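Local coordinates for cyclic di-GMP receptor atypical PilZ domain-containing protein (Xanthomonas campestris pv. campestris, PDB 3RQA), which is of unknown function but forms a tetramer through a parallel helical bundle and carries an atypical PilZ domain of a family named for cyclic di-GMP reception, at residues A14-F19 and L157-F161; H105-R109 and L172-L176. All coordinates share one frame; numbering follows the deposited sequence.

From the N terminus the chain first forms helix 12-19, the first partner of contact 1, then strand 24-34 and the helices 42-55 and 73-95 before reaching strand 101-107, the first partner of contact 2. After three further strands (110-115, 124-129 and 139-150), strand 155-161 closes contact 1 over 137 intervening residues; helix 165-185 follows directly and closes contact 2 over 62. The two loops therefore cross rather than nest. Contact 1 lays the N-terminal helix on the antiparallel barrel, and contact 2 sets the C-terminal helix against the same sheet. They meet where Leu18 O lies 2.8 Å from Ser107 OG and Phe161 N 2.8 Å from Arg109 O, both probable hydrogen bonds.

Contact 1: residues A14-F19 and L157-F161; sequences ADTELF and LWLRF
Leu18 lays its two methyl branches over the backbone of strand 157-161: CD1 comes within 3.4 Å of Leu159 O, while CD2 rests 3.8 Å from Arg160 CA and as close to CB of that residue. Its CG stands opposite the carbonyl carbon (chi1 -63°), which sends the fork toward the strand. One turn earlier, Ala14 CB approaches Trp158 CG at 3.9 Å, and Leu18 CD1 also meets Trp158 CB, so two small apolar groups of the helix frame the root of the indole. Leu159 directs its CB away from the helix, offering mainly backbone.

Polar bonds flank this apolar strip. Trp158 NE1 donates to Asp15 OD2 over 2.8 Å, nearly straight at 169°; the acceptor lies in the indole plane and uses its anti lone pair, with the carboxylate turned steeply against the ring. The same oxygen makes a salt bridge to Arg112 of strand 110-115. Nearer the end of the strand, Glu17 extends its chain to Arg160, whose chain is bent at chi2 and chi3. Arg160 NE gives a 3.0 Å hydrogen bond to Glu17 OE2 within a salt bridge, almost along the C-O axis, and NH2 adds a weak second one. Carboxylate and guanidinium are nearly coplanar.

The axes of 14-19 and 157-161 run 36° apart, helix 12-19 lying at a shallow angle outside the barrel. The chemistry implies a division of labour: apolar packing fills the middle, a buried indole N-H is satisfied by a carboxylate that Arg112 probably keeps negatively charged, and a more exposed ion pair closes the other side.

Contact 2: residues H105-R109 and L172-L176; sequences HWSVR and LERHL
The indole of Trp106 has Leu176 CD2 over one face, 3.7 Å above the plane and displaced from the middle of the ring, in a CH-pi contact with the five-membered ring (4.1 Å to its centroid). Leu172 CD1 approaches the benzo part obliquely, coming within 3.5 Å of Trp106 CZ2. Near the far end of the same ring, His175 brings CD2 to 3.8 Å from Trp106 CH2; the imidazole and six-membered ring are inclined at 52°, their centroids 5.5 Å apart. Trp106 reaches this position because its CG lies opposite the backbone N (chi1 -168°), which carries the indole out from the strand and in among three side chains of the helix.

Beyond the tryptophan, at Ser107 and Val108, Leu176 divides its work: while CD2 serves the tryptophan, CD1 presses on the peptide link, 3.3 Å from Val108 N. Leu172 splits similarly, with CD2 resting 3.8 Å from Val108 O. On the more exposed flank Val108 CG2 touches the aliphatic Glu173 CG at 3.8 Å, and the carboxylate of that glutamate is hydrogen-bonded through OE2 to Gln169, one turn back along the helix.

No hydrogen bond joins the two segments. The turn's polar bonds lie within it and toward the N-terminal helix: Ser107 OG accepts from Arg109 N, an ST turn, and is also hydrogen-bonded to Leu18 O. On one side of the helix two leucines, flanked by the His175 imidazole and the aliphatic part of Glu173, meet an aromatic side chain and a turn, as when a C-terminal helix packs against a PilZ-type beta barrel.

Contact 1: residues A14-F19 and L157-F161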
loop_
_atom_site.group_PDB
_atom_site.type_symbol
_atom_site.label_atom_id
_atom_site.label_comp_id
_atom_site.label_asym_id
_atom_site.label_seq_id
_atom_site.Cartn_x
_atom_site.Cartn_y
_atom_site.Cartn_z
ATOM N N ALA C 14 15.328 35.113 19.469
ATOM C CA ALA C 14 14.603 33.991 18.885
ATOM C C ALA C 14 15.094 32.668 19.473
ATOM O O ALA C 14 14.298 31.815 19.836
ATOM C CB ALA C 14 14.780 33.990 17.372
ATOM N N ASP C 15 16.411 32.509 19.562
ATOM C CA ASP C 15 17.021 31.292 20.097
ATOM C C ASP C 15 16.552 31.062 21.537
ATOM O O ASP C 15 16.260 29.931 21.941
ATOM C CB ASP C 15 18.547 31.414 20.042
ATOM C CG ASP C 15 19.224 30.109 19.673
ATOM O OD1 ASP C 15 19.736 29.422 20.581
ATOM O OD2 ASP C 15 19.238 29.760 18.470
ATOM N N THR C 16 16.472 32.143 22.306
ATOM C CA THR C 16 16.016 32.058 23.685
ATOM C C THR C 16 14.536 31.652 23.723
ATOM O O THR C 16 14.148 30.764 24.489
ATOM C CB THR C 16 16.219 33.410 24.420
ATOM O OG1 THR C 16 17.621 33.618 24.644
ATOM C CG2 THR C 16 15.475 33.424 25.757
ATOM N N GLU C 17 13.712 32.278 22.886
ATOM C CA GLU C 17 12.293 31.942 22.873
ATOM C C GLU C 17 12.052 30.452 22.606
ATOM O O GLU C 17 11.270 29.806 23.289
ATOM C CB GLU C 17 11.553 32.757 21.809
ATOM C CG GLU C 17 10.038 32.537 21.833
ATOM C CD GLU C 17 9.283 33.432 20.865
ATOM O OE1 GLU C 17 9.665 34.615 20.717
ATOM O OE2 GLU C 17 8.294 32.956 20.265
ATOM N N LEU C 18 12.733 29.920 21.600
ATOM C CA LEU C 18 12.569 28.528 21.214
ATOM C C LEU C 18 13.236 27.479 22.098
ATOM O O LEU C 18 12.644 26.434 22.368
ATOM C CB LEU C 18 13.053 28.325 19.771
ATOM C CG LEU C 18 12.314 29.080 18.656
ATOM C CD1 LEU C 18 12.934 28.719 17.309
ATOM C CD2 LEU C 18 10.828 28.741 18.680
ATOM N N PHE C 19 14.446 27.758 22.565
ATOM C CA PHE C 19 15.183 26.767 23.333
ATOM C C PHE C 19 15.444 26.941 24.825
ATOM O O PHE C 19 15.813 25.971 25.490
ATOM C CB PHE C 19 16.509 26.513 22.629
ATOM C CG PHE C 19 16.374 26.359 21.145
ATOM C CD1 PHE C 19 15.658 25.294 20.605
ATOM C CD2 PHE C 19 16.951 27.290 20.282
ATOM C CE1 PHE C 19 15.518 25.153 19.229
ATOM C CE2 PHE C 19 16.818 27.161 18.902
ATOM C CZ PHE C 19 16.097 26.084 18.375
ATOM N N LEU C 157 16.965 29.987 9.620
ATOM C CA LEU C 157 15.621 30.346 10.022
ATOM C C LEU C 157 15.314 29.791 11.398
ATOM O O LEU C 157 15.722 28.681 11.735
ATOM C CB LEU C 157 14.606 29.772 9.025
ATOM C CG LEU C 157 14.160 30.575 7.800
ATOM C CD1 LEU C 157 15.194 31.616 7.397
ATOM C CD2 LEU C 157 13.876 29.603 6.674
ATOM N N TRP C 158 14.607 30.582 12.189
ATOM C CA TRP C 158 14.165 30.176 13.511
ATOM C C TRP C 158 12.657 30.150 13.341
ATOM O O TRP C 158 12.031 31.184 13.110
ATOM C CB TRP C 158 14.564 31.204 14.575
ATOM C CG TRP C 158 15.999 31.111 14.985
ATOM C CD1 TRP C 158 16.486 30.626 16.170
ATOM C CD2 TRP C 158 17.140 31.502 14.214
ATOM N NE1 TRP C 158 17.856 30.694 16.181
ATOM C CE2 TRP C 158 18.287 31.225 14.994
ATOM C CE3 TRP C 158 17.306 32.060 12.937
ATOM C CZ2 TRP C 158 19.585 31.488 14.541
ATOM C CZ3 TRP C 158 18.600 32.323 12.485
ATOM C CH2 TRP C 158 19.722 32.035 13.288
ATOM N N LEU C 159 12.082 28.960 13.410
ATOM C CA LEU C 159 10.650 28.800 13.250
ATOM C C LEU C 159 9.978 28.395 14.570
ATOM O O LEU C 159 10.464 27.519 15.283
ATOM C CB LEU C 159 10.348 27.734 12.192
ATOM C CG LEU C 159 10.821 27.836 10.733
ATOM C CD1 LEU C 159 10.357 29.139 10.127
ATOM C CD2 LEU C 159 12.319 27.713 10.656
ATOM N N ARG C 160 8.855 29.038 14.877
ATOM C CA ARG C 160 8.096 28.723 16.081
ATOM C C ARG C 160 6.825 28.019 15.622
ATOM O O ARG C 160 6.060 28.585 14.834
ATOM C CB ARG C 160 7.722 29.996 16.842
ATOM C CG ARG C 160 6.987 29.709 18.141
ATOM C CD ARG C 160 5.755 30.565 18.280
ATOM N NE ARG C 160 6.071 31.962 18.563
ATOM C CZ ARG C 160 5.561 32.993 17.892
ATOM N NH1 ARG C 160 4.720 32.781 16.890
ATOM N NH2 ARG C 160 5.883 34.234 18.236
ATOM N N PHE C 161 6.602 26.794 16.101
ATOM C CA PHE C 161 5.419 26.036 15.700
ATOM C C PHE C 161 4.147 26.714 16.192
ATOM O O PHE C 161 4.139 27.341 17.248
ATOM C CB PHE C 161 5.445 24.588 16.249
ATOM C CG PHE C 161 6.716 23.823 15.931
ATOM C CD1 PHE C 161 7.182 23.723 14.621
ATOM C CD2 PHE C 161 7.444 23.207 16.952
ATOM C CE1 PHE C 161 8.356 23.028 14.330
ATOM C CE2 PHE C 161 8.619 22.508 16.676
ATOM C CZ PHE C 161 9.076 22.419 15.363
#

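Contact 2: residues H105-R109 and L172-L176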
loop_
_atom_site.group_PDB
_atom_site.type_symbol
_atom_site.label_atom_id
_atom_site.label_comp_id
_atom_site.label_asym_id
_atom_site.label_seq_id
_atom_site.Cartn_x
_atom_site.Cartn_y
_atom_site.Cartn_z
ATOM N N HIS C 105 18.242 22.408 15.186
ATOM C CA HIS C 105 18.111 22.492 16.628
ATOM C C HIS C 105 16.606 22.451 16.832
ATOM O O HIS C 105 15.886 23.400 16.510
ATOM C CB HIS C 105 18.702 23.792 17.175
ATOM C CG HIS C 105 19.209 23.672 18.580
ATOM N ND1 HIS C 105 19.265 24.741 19.447
ATOM C CD2 HIS C 105 19.682 22.606 19.268
ATOM C CE1 HIS C 105 19.748 24.338 20.610
ATOM N NE2 HIS C 105 20.009 23.047 20.526
ATOM N N TRP C 106 16.147 21.338 17.384
ATOM C CA TRP C 106 14.729 21.069 17.574
ATOM C C TRP C 106 14.239 20.973 19.023
ATOM O O TRP C 106 14.805 20.241 19.835
ATOM C CB TRP C 106 14.430 19.758 16.830
ATOM C CG TRP C 106 13.009 19.383 16.623
ATOM C CD1 TRP C 106 11.906 20.175 16.776
ATOM C CD2 TRP C 106 12.537 18.124 16.129
ATOM N NE1 TRP C 106 10.775 19.489 16.401
ATOM C CE2 TRP C 106 11.134 18.226 16.000
ATOM C CE3 TRP C 106 13.165 16.919 15.781
ATOM C CZ2 TRP C 106 10.343 17.161 15.533
ATOM C CZ3 TRP C 106 12.378 15.859 15.320
ATOM C CH2 TRP C 106 10.983 15.989 15.202
ATOM N N SER C 107 13.177 21.716 19.330
ATOM C CA SER C 107 12.552 21.688 20.652
ATOM C C SER C 107 11.044 21.585 20.400
ATOM O O SER C 107 10.593 21.645 19.261
ATOM C CB SER C 107 12.851 22.965 21.457
ATOM O OG SER C 107 11.933 24.008 21.152
ATOM N N VAL C 108 10.275 21.429 21.467
ATOM C CA VAL C 108 8.833 21.317 21.370
ATOM C C VAL C 108 8.220 22.611 20.841
ATOM O O VAL C 108 7.145 22.596 20.252
ATOM C CB VAL C 108 8.218 20.999 22.760
ATOM C CG1 VAL C 108 8.430 22.167 23.698
ATOM C CG2 VAL C 108 6.739 20.692 22.633
ATOM N N ARG C 109 8.917 23.724 21.049
ATOM C CA ARG C 109 8.441 25.041 20.625
ATOM C C ARG C 109 8.675 25.399 19.165
ATOM O O ARG C 109 7.850 26.076 18.545
ATOM C CB ARG C 109 9.089 26.135 21.469
ATOM C CG ARG C 109 8.793 26.057 22.949
ATOM C CD ARG C 109 9.520 27.170 23.682
ATOM N NE ARG C 109 9.568 26.939 25.119
ATOM C CZ ARG C 109 10.611 27.248 25.878
ATOM N NH1 ARG C 109 11.685 27.800 25.325
ATOM N NH2 ARG C 109 10.587 26.989 27.182
ATOM N N LEU C 172 5.128 14.914 20.722
ATOM C CA LEU C 172 6.391 15.539 20.315
ATOM C C LEU C 172 7.389 15.568 21.474
ATOM O O LEU C 172 8.586 15.307 21.282
ATOM C CB LEU C 172 6.159 16.968 19.797
ATOM C CG LEU C 172 7.392 17.788 19.382
ATOM C CD1 LEU C 172 8.247 17.015 18.381
ATOM C CD2 LEU C 172 6.930 19.121 18.790
ATOM N N GLU C 173 6.897 15.894 22.672
ATOM C CA GLU C 173 7.776 15.934 23.840
ATOM C C GLU C 173 8.378 14.547 24.060
ATOM O O GLU C 173 9.585 14.417 24.261
ATOM C CB GLU C 173 7.007 16.399 25.085
ATOM C CG GLU C 173 7.032 17.912 25.278
ATOM C CD GLU C 173 6.029 18.393 26.304
ATOM O OE1 GLU C 173 5.730 17.644 27.261
ATOM O OE2 GLU C 173 5.542 19.532 26.158
ATOM N N ARG C 174 7.533 13.517 24.009
ATOM C CA ARG C 174 8.016 12.151 24.194
ATOM C C ARG C 174 9.040 11.851 23.109
ATOM O O ARG C 174 10.113 11.311 23.386
ATOM C CB ARG C 174 6.875 11.140 24.094
ATOM C CG ARG C 174 5.905 11.151 25.262
ATOM C CD ARG C 174 4.687 10.306 24.924
ATOM N NE ARG C 174 3.695 10.318 25.992
ATOM C CZ ARG C 174 3.737 9.539 27.069
ATOM N NH1 ARG C 174 4.723 8.667 27.227
ATOM N NH2 ARG C 174 2.797 9.650 27.993
ATOM N N HIS C 175 8.709 12.221 21.874
ATOM C CA HIS C 175 9.610 11.972 20.758
ATOM C C HIS C 175 10.988 12.586 20.986
ATOM O O HIS C 175 12.010 11.917 20.823
ATOM C CB HIS C 175 9.030 12.515 19.452
ATOM C CG HIS C 175 9.902 12.241 18.269
ATOM N ND1 HIS C 175 10.025 10.983 17.717
ATOM C CD2 HIS C 175 10.764 13.036 17.593
ATOM C CE1 HIS C 175 10.931 11.016 16.756
ATOM N NE2 HIS C 175 11.395 12.250 16.660
ATOM N N LEU C 176 11.012 13.864 21.363
ATOM C CA LEU C 176 12.271 14.551 21.609
ATOM C C LEU C 176 13.018 13.900 22.775
ATOM O O LEU C 176 14.228 13.661 22.690
ATOM C CB LEU C 176 12.029 16.029 21.909
ATOM C CG LEU C 176 11.679 16.899 20.698
ATOM C CD1 LEU C 176 11.359 18.325 21.164
ATOM C CD2 LEU C 176 12.856 16.899 19.730
#